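Local coordinates for glyoxalase family protein (Bacillus cereus, PDB 1ZSW) that binds a zinc ion and belongs to the glyoxalase/bleomycin resistance/dioxygenase superfamily, though its reaction and substrate remain unknown, at residues E43-Y48 against L71-K76; G53-K58 against E309-K314. All coordinates share one frame; numbering follows the deposited sequence.

Interaction 1. Residues E43-Y48 against L71-K76; sequences ENNHFY and LFYGDK
Y48 and Y73 meet where helix 43-48 and strand 71-74 run almost parallel, their short axes 6° apart and 10.1 Å from each other at closest approach. The backbones stay well separated, the CA atoms of Y48 and Y73 lying 7.0 Å apart, and side chains bridge the gap. Y73 CG stands anti to the carbonyl carbon (chi1 -54°), which directs the ring from the strand toward the helix. Y48 CB sits over the centre of one face, 3.6 Å from the Y73 ring centroid and close to the ring normal, a clear CH-pi contact. The two rings themselves are inclined at 37°, and the hydroxyl of Y48 leads off to a hydrogen bond with D145. At its far end Y73 reaches the backbone of the preceding helical turn, with Y73 OH 3.2 Å from N45 CA. N44 ND2 lies near the plane of the Y73 ring at its edge, 2.8 Å from Y73 OH, and the same nitrogen touches L71 CD1. All five touching residues are buried. This is a helix laid against its sheet in the beta-alpha-beta-beta-beta unit of the vicinal oxygen chelate fold, here strand 31-38, helix 41-51 and the three strands after it.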
loop_
_atom_site.group_PDB
_atom_site.type_symbol
_atom_site.label_atom_id
_atom_site.label_comp_id
_atom_site.label_asym_id
_atom_site.label_seq_id
_atom_site.Cartn_x
_atom_site.Cartn_y
_atom_site.Cartn_z
ATOM N N GLU A 43 -17.160 10.182 1.622
ATOM C CA GLU A 43 -17.535 8.842 1.155
ATOM C C GLU A 43 -16.370 7.861 1.341
ATOM O O GLU A 43 -16.570 6.686 1.651
ATOM C CB GLU A 43 -17.988 8.901 -0.306
ATOM C CG GLU A 43 -19.276 9.712 -0.492
ATOM C CD GLU A 43 -19.534 10.121 -1.929
ATOM O OE1 GLU A 43 -18.626 9.985 -2.779
ATOM O OE2 GLU A 43 -20.657 10.603 -2.210
ATOM N N ASN A 44 -15.152 8.377 1.176
ATOM C CA ASN A 44 -13.952 7.565 1.346
ATOM C C ASN A 44 -13.797 7.130 2.794
ATOM O O ASN A 44 -13.606 5.957 3.088
ATOM C CB ASN A 44 -12.726 8.357 0.846
ATOM C CG ASN A 44 -11.444 7.557 0.968
ATOM O OD1 ASN A 44 -11.182 6.647 0.172
ATOM N ND2 ASN A 44 -10.645 7.893 1.955
ATOM N N ASN A 45 -13.970 8.088 3.709
ATOM C CA ASN A 45 -13.953 7.810 5.133
ATOM C C ASN A 45 -15.027 6.796 5.532
ATOM O O ASN A 45 -14.739 5.873 6.267
ATOM C CB ASN A 45 -14.114 9.128 5.910
ATOM C CG ASN A 45 -14.133 8.940 7.434
ATOM O OD1 ASN A 45 -15.175 9.150 8.073
ATOM N ND2 ASN A 45 -13.000 8.555 8.013
ATOM N N HIS A 46 -16.237 6.951 4.999
ATOM C CA HIS A 46 -17.275 6.020 5.351
ATOM C C HIS A 46 -16.872 4.607 4.911
ATOM O O HIS A 46 -16.971 3.654 5.677
ATOM C CB HIS A 46 -18.630 6.410 4.762
ATOM C CG HIS A 46 -19.696 5.414 5.089
ATOM N ND1 HIS A 46 -20.256 5.316 6.346
ATOM C CD2 HIS A 46 -20.257 4.430 4.342
ATOM C CE1 HIS A 46 -21.132 4.323 6.354
ATOM N NE2 HIS A 46 -21.155 3.776 5.151
ATOM N N PHE A 47 -16.354 4.467 3.699
ATOM C CA PHE A 47 -16.037 3.133 3.226
ATOM C C PHE A 47 -14.906 2.458 3.974
ATOM O O PHE A 47 -15.041 1.292 4.408
ATOM C CB PHE A 47 -15.695 3.179 1.726
ATOM C CG PHE A 47 -15.602 1.824 1.110
ATOM C CD1 PHE A 47 -16.751 1.124 0.754
ATOM C CD2 PHE A 47 -14.372 1.233 0.905
ATOM C CE1 PHE A 47 -16.654 -0.140 0.178
ATOM C CE2 PHE A 47 -14.253 -0.031 0.324
ATOM C CZ PHE A 47 -15.405 -0.719 -0.053
ATOM N N TYR A 48 -13.781 3.175 4.148
ATOM C CA TYR A 48 -12.586 2.507 4.711
ATOM C C TYR A 48 -12.657 2.328 6.222
ATOM O O TYR A 48 -12.144 1.361 6.766
ATOM C CB TYR A 48 -11.261 3.191 4.223
ATOM C CG TYR A 48 -11.133 2.872 2.760
ATOM C CD1 TYR A 48 -11.696 3.714 1.803
ATOM C CD2 TYR A 48 -10.611 1.649 2.365
ATOM C CE1 TYR A 48 -11.695 3.364 0.412
ATOM C CE2 TYR A 48 -10.590 1.293 1.003
ATOM C CZ TYR A 48 -11.144 2.149 0.056
ATOM O OH TYR A 48 -11.139 1.751 -1.286
ATOM N N LEU A 71 -5.620 11.234 3.790
ATOM C CA LEU A 71 -6.175 10.420 4.857
ATOM C C LEU A 71 -5.538 9.026 4.888
ATOM O O LEU A 71 -5.365 8.393 3.825
ATOM C CB LEU A 71 -7.698 10.265 4.648
ATOM C CG LEU A 71 -8.516 11.514 4.300
ATOM C CD1 LEU A 71 -9.944 11.080 4.225
ATOM C CD2 LEU A 71 -8.353 12.594 5.378
ATOM N N PHE A 72 -5.057 8.576 6.058
ATOM C CA PHE A 72 -4.492 7.222 6.166
ATOM C C PHE A 72 -5.450 6.394 6.994
ATOM O O PHE A 72 -6.071 6.885 7.970
ATOM C CB PHE A 72 -3.132 7.161 6.915
ATOM C CG PHE A 72 -1.947 7.747 6.180
ATOM C CD1 PHE A 72 -1.773 9.125 6.106
ATOM C CD2 PHE A 72 -0.960 6.912 5.640
ATOM C CE1 PHE A 72 -0.653 9.672 5.475
ATOM C CE2 PHE A 72 0.173 7.448 4.997
ATOM C CZ PHE A 72 0.320 8.835 4.915
ATOM N N TYR A 73 -5.588 5.135 6.567
ATOM C CA TYR A 73 -6.294 4.071 7.305
ATOM C C TYR A 73 -5.347 2.899 7.527
ATOM O O TYR A 73 -4.468 2.619 6.704
ATOM C CB TYR A 73 -7.490 3.603 6.463
ATOM C CG TYR A 73 -8.409 4.740 6.035
ATOM C CD1 TYR A 73 -8.221 5.395 4.805
ATOM C CD2 TYR A 73 -9.440 5.212 6.894
ATOM C CE1 TYR A 73 -9.039 6.435 4.393
ATOM C CE2 TYR A 73 -10.263 6.286 6.490
ATOM C CZ TYR A 73 -10.049 6.880 5.239
ATOM O OH TYR A 73 -10.823 7.906 4.774
ATOM N N GLY A 74 -5.545 2.169 8.609
ATOM C CA GLY A 74 -4.729 1.002 8.873
ATOM C C GLY A 74 -5.154 0.330 10.143
ATOM O O GLY A 74 -6.312 0.368 10.505
ATOM N N ASP A 75 -4.183 -0.276 10.796
ATOM C CA ASP A 75 -4.428 -1.016 12.029
ATOM C C ASP A 75 -4.409 -0.045 13.213
ATOM O O ASP A 75 -4.458 1.156 13.025
ATOM C CB ASP A 75 -3.441 -2.196 12.196
ATOM C CG ASP A 75 -2.029 -1.778 12.581
ATOM O OD1 ASP A 75 -1.743 -0.580 12.539
ATOM O OD2 ASP A 75 -1.194 -2.671 12.903
ATOM N N LYS A 76 -4.322 -0.595 14.420
ATOM C CA LYS A 76 -4.392 0.247 15.642
ATOM C C LYS A 76 -3.456 1.460 15.592
ATOM O O LYS A 76 -3.849 2.565 15.983
ATOM C CB LYS A 76 -4.081 -0.597 16.874
ATOM C CG LYS A 76 -4.239 0.152 18.214
ATOM C CD LYS A 76 -3.823 -0.784 19.343
ATOM C CE LYS A 76 -3.861 -0.083 20.691
ATOM N NZ LYS A 76 -5.275 0.163 21.070
#

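Interaction 2. Residues G53-K58 against E309-K314; sequences GLRRVK and EHLGEK
The guanidinium of R55 carries L311 on one face: L311 CB stands 3.8 Å above the plane, over its centre, and the two side chains cross at about a right angle. At the edge, R55 NH2 makes a weak hydrogen bond of 3.3 Å to E309 O, while R55 NE donates to a water, which donates a hydrogen bond to L311 O. A second water joins R55 NH2 to E313 OE2. The R55 chain is extended from CG to NE, which carries the group out to the loop, and further bonds to the carbonyls of K76 and V308 fix its rotation. The R56 chain bends at chi3 (83°), and its guanidinium meets a single carbonyl side-on: R56 NE and R56 NH2 both donate hydrogen bonds to G312 O, at 3.0 and 2.8 Å, and the oxygen is tilted about 16° out of the guanidinium plane. G312, whose positive phi favours glycine, packs tightly on the strand, its CA 3.3 Å from R56 O in a nearly straight CA-H...O contact. H310 ND1 donates to E313 OE1 at 3.0 Å, across the ends of the type II turn H310-E313. K58 NZ forms a salt bridge with D305. The loop lies along outermost strand 55-62, where V57 and K58 form a classic beta bulge opposite F72, at the edge of the sheet whose strands carry the zinc ligands H33, H246 and E294.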
loop_
_atom_site.group_PDB
_atom_site.type_symbol
_atom_site.label_atom_id
_atom_site.label_comp_id
_atom_site.label_asym_id
_atom_site.label_seq_id
_atom_site.Cartn_x
_atom_site.Cartn_y
_atom_site.Cartn_z
ATOM N N GLY A 53 -13.879 -1.247 8.391
ATOM C CA GLY A 53 -13.523 -1.367 9.795
ATOM C C GLY A 53 -12.116 -0.942 10.173
ATOM O O GLY A 53 -11.658 -1.287 11.256
ATOM N N LEU A 54 -11.390 -0.295 9.243
ATOM C CA LEU A 54 -10.002 0.099 9.490
ATOM C C LEU A 54 -10.030 1.339 10.380
ATOM O O LEU A 54 -11.042 2.058 10.406
ATOM C CB LEU A 54 -9.266 0.456 8.191
ATOM C CG LEU A 54 -9.238 -0.694 7.180
ATOM C CD1 LEU A 54 -8.596 -0.132 5.919
ATOM C CD2 LEU A 54 -8.417 -1.840 7.654
ATOM N N ARG A 55 -8.918 1.565 11.086
ATOM C CA ARG A 55 -8.799 2.818 11.857
ATOM C C ARG A 55 -8.342 3.959 10.973
ATOM O O ARG A 55 -7.423 3.767 10.185
ATOM C CB ARG A 55 -7.761 2.663 12.955
ATOM C CG ARG A 55 -7.728 3.917 13.908
ATOM C CD ARG A 55 -6.787 3.651 15.065
ATOM N NE ARG A 55 -7.055 4.705 16.061
ATOM C CZ ARG A 55 -6.421 4.849 17.216
ATOM N NH1 ARG A 55 -5.463 4.016 17.578
ATOM N NH2 ARG A 55 -6.797 5.835 18.022
ATOM N N ARG A 56 -8.953 5.142 11.110
ATOM C CA ARG A 56 -8.376 6.312 10.450
ATOM C C ARG A 56 -7.241 6.760 11.325
ATOM O O ARG A 56 -7.476 7.310 12.406
ATOM C CB ARG A 56 -9.375 7.436 10.224
ATOM C CG ARG A 56 -8.660 8.642 9.560
ATOM C CD ARG A 56 -9.638 9.705 9.198
ATOM N NE ARG A 56 -9.918 10.536 10.379
ATOM C CZ ARG A 56 -11.133 10.804 10.850
ATOM N NH1 ARG A 56 -12.228 10.320 10.268
ATOM N NH2 ARG A 56 -11.258 11.590 11.911
ATOM N N VAL A 57 -6.020 6.470 10.896
ATOM C CA VAL A 57 -4.846 6.663 11.760
ATOM C C VAL A 57 -4.260 8.054 11.609
ATOM O O VAL A 57 -3.488 8.480 12.460
ATOM C CB VAL A 57 -3.763 5.562 11.584
ATOM C CG1 VAL A 57 -4.321 4.214 12.041
ATOM C CG2 VAL A 57 -3.303 5.428 10.110
ATOM N N LYS A 58 -4.583 8.746 10.519
ATOM C CA LYS A 58 -4.082 10.105 10.323
ATOM C C LYS A 58 -4.945 10.876 9.359
ATOM O O LYS A 58 -5.309 10.392 8.271
ATOM C CB LYS A 58 -2.615 10.122 9.853
ATOM C CG LYS A 58 -1.851 11.403 10.285
ATOM C CD LYS A 58 -0.849 11.014 11.400
ATOM C CE LYS A 58 -0.548 12.131 12.379
ATOM N NZ LYS A 58 -0.192 11.552 13.722
ATOM N N GLU A 309 -3.930 6.620 21.630
ATOM C CA GLU A 309 -5.335 6.792 22.004
ATOM C C GLU A 309 -6.131 7.723 21.098
ATOM O O GLU A 309 -7.316 7.495 20.869
ATOM C CB GLU A 309 -5.488 7.217 23.474
ATOM C CG GLU A 309 -5.872 6.066 24.393
ATOM C CD GLU A 309 -7.308 5.583 24.182
ATOM O OE1 GLU A 309 -7.542 4.356 24.261
ATOM O OE2 GLU A 309 -8.206 6.425 23.935
ATOM N N HIS A 310 -5.478 8.746 20.561
ATOM C CA HIS A 310 -6.180 9.800 19.833
ATOM C C HIS A 310 -5.768 9.957 18.354
ATOM O O HIS A 310 -6.138 10.934 17.705
ATOM C CB HIS A 310 -6.054 11.123 20.602
ATOM C CG HIS A 310 -6.764 11.105 21.920
ATOM N ND1 HIS A 310 -8.139 11.099 22.019
ATOM C CD2 HIS A 310 -6.296 11.054 23.191
ATOM C CE1 HIS A 310 -8.490 11.055 23.293
ATOM N NE2 HIS A 310 -7.389 11.028 24.024
ATOM N N LEU A 311 -5.020 8.984 17.825
ATOM C CA LEU A 311 -4.631 8.984 16.404
ATOM C C LEU A 311 -5.825 9.242 15.523
ATOM O O LEU A 311 -6.878 8.625 15.710
ATOM C CB LEU A 311 -4.063 7.633 15.980
ATOM C CG LEU A 311 -2.649 7.236 16.396
ATOM C CD1 LEU A 311 -2.359 5.845 15.863
ATOM C CD2 LEU A 311 -1.591 8.224 15.908
ATOM N N GLY A 312 -5.642 10.128 14.543
ATOM C CA GLY A 312 -6.613 10.332 13.476
ATOM C C GLY A 312 -7.818 11.201 13.775
ATOM O O GLY A 312 -8.618 11.461 12.897
ATOM N N GLU A 313 -7.936 11.666 15.015
ATOM C CA GLU A 313 -9.121 12.386 15.454
ATOM C C GLU A 313 -9.166 13.858 15.055
ATOM O O GLU A 313 -10.249 14.403 14.812
ATOM C CB GLU A 313 -9.268 12.252 16.969
ATOM C CG GLU A 313 -9.511 10.822 17.421
ATOM C CD GLU A 313 -9.754 10.712 18.907
ATOM O OE1 GLU A 313 -9.826 11.769 19.583
ATOM O OE2 GLU A 313 -9.865 9.565 19.391
ATOM N N LYS A 314 -8.006 14.504 15.000
ATOM C CA LYS A 314 -7.964 15.885 14.541
ATOM C C LYS A 314 -6.995 16.055 13.390
ATOM O O LYS A 314 -6.332 15.096 12.984
ATOM C CB LYS A 314 -7.663 16.859 15.686
ATOM C CG LYS A 314 -6.380 16.608 16.448
ATOM C CD LYS A 314 -6.471 17.246 17.841
ATOM C CE LYS A 314 -5.098 17.676 18.380
ATOM N NZ LYS A 314 -4.089 16.558 18.447
HETATM O O HOH W 1 -9.124 6.750 15.538
HETATM O O HOH W 2 -9.540 7.159 18.065
HETATM O O HOH W 3 -2.920 11.665 15.507
#

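In the fold
Interactions 1 and 2 share one sheet, since strands 69-74 and 55-62 are neighbours in it, and helix 41-51 leads directly into strand 55-62. Between the two strands runs a probable hydrogen bond from F72 N to K58 O, 2.9 Å. Interaction 1 is fully buried and led by the Y48-Y73 CH-pi contact, with a buried amide and a tyrosine hydroxyl at its far end, and it joins a helix to the sheet within a short span of chain. Interaction 2 is partly buried, with exposed residues on the loop side, and relies on arginine-to-carbonyl bonds and bridging waters to join segments 251 residues apart. The larger surface, 379 against 220 Å², belongs to the more polar contact.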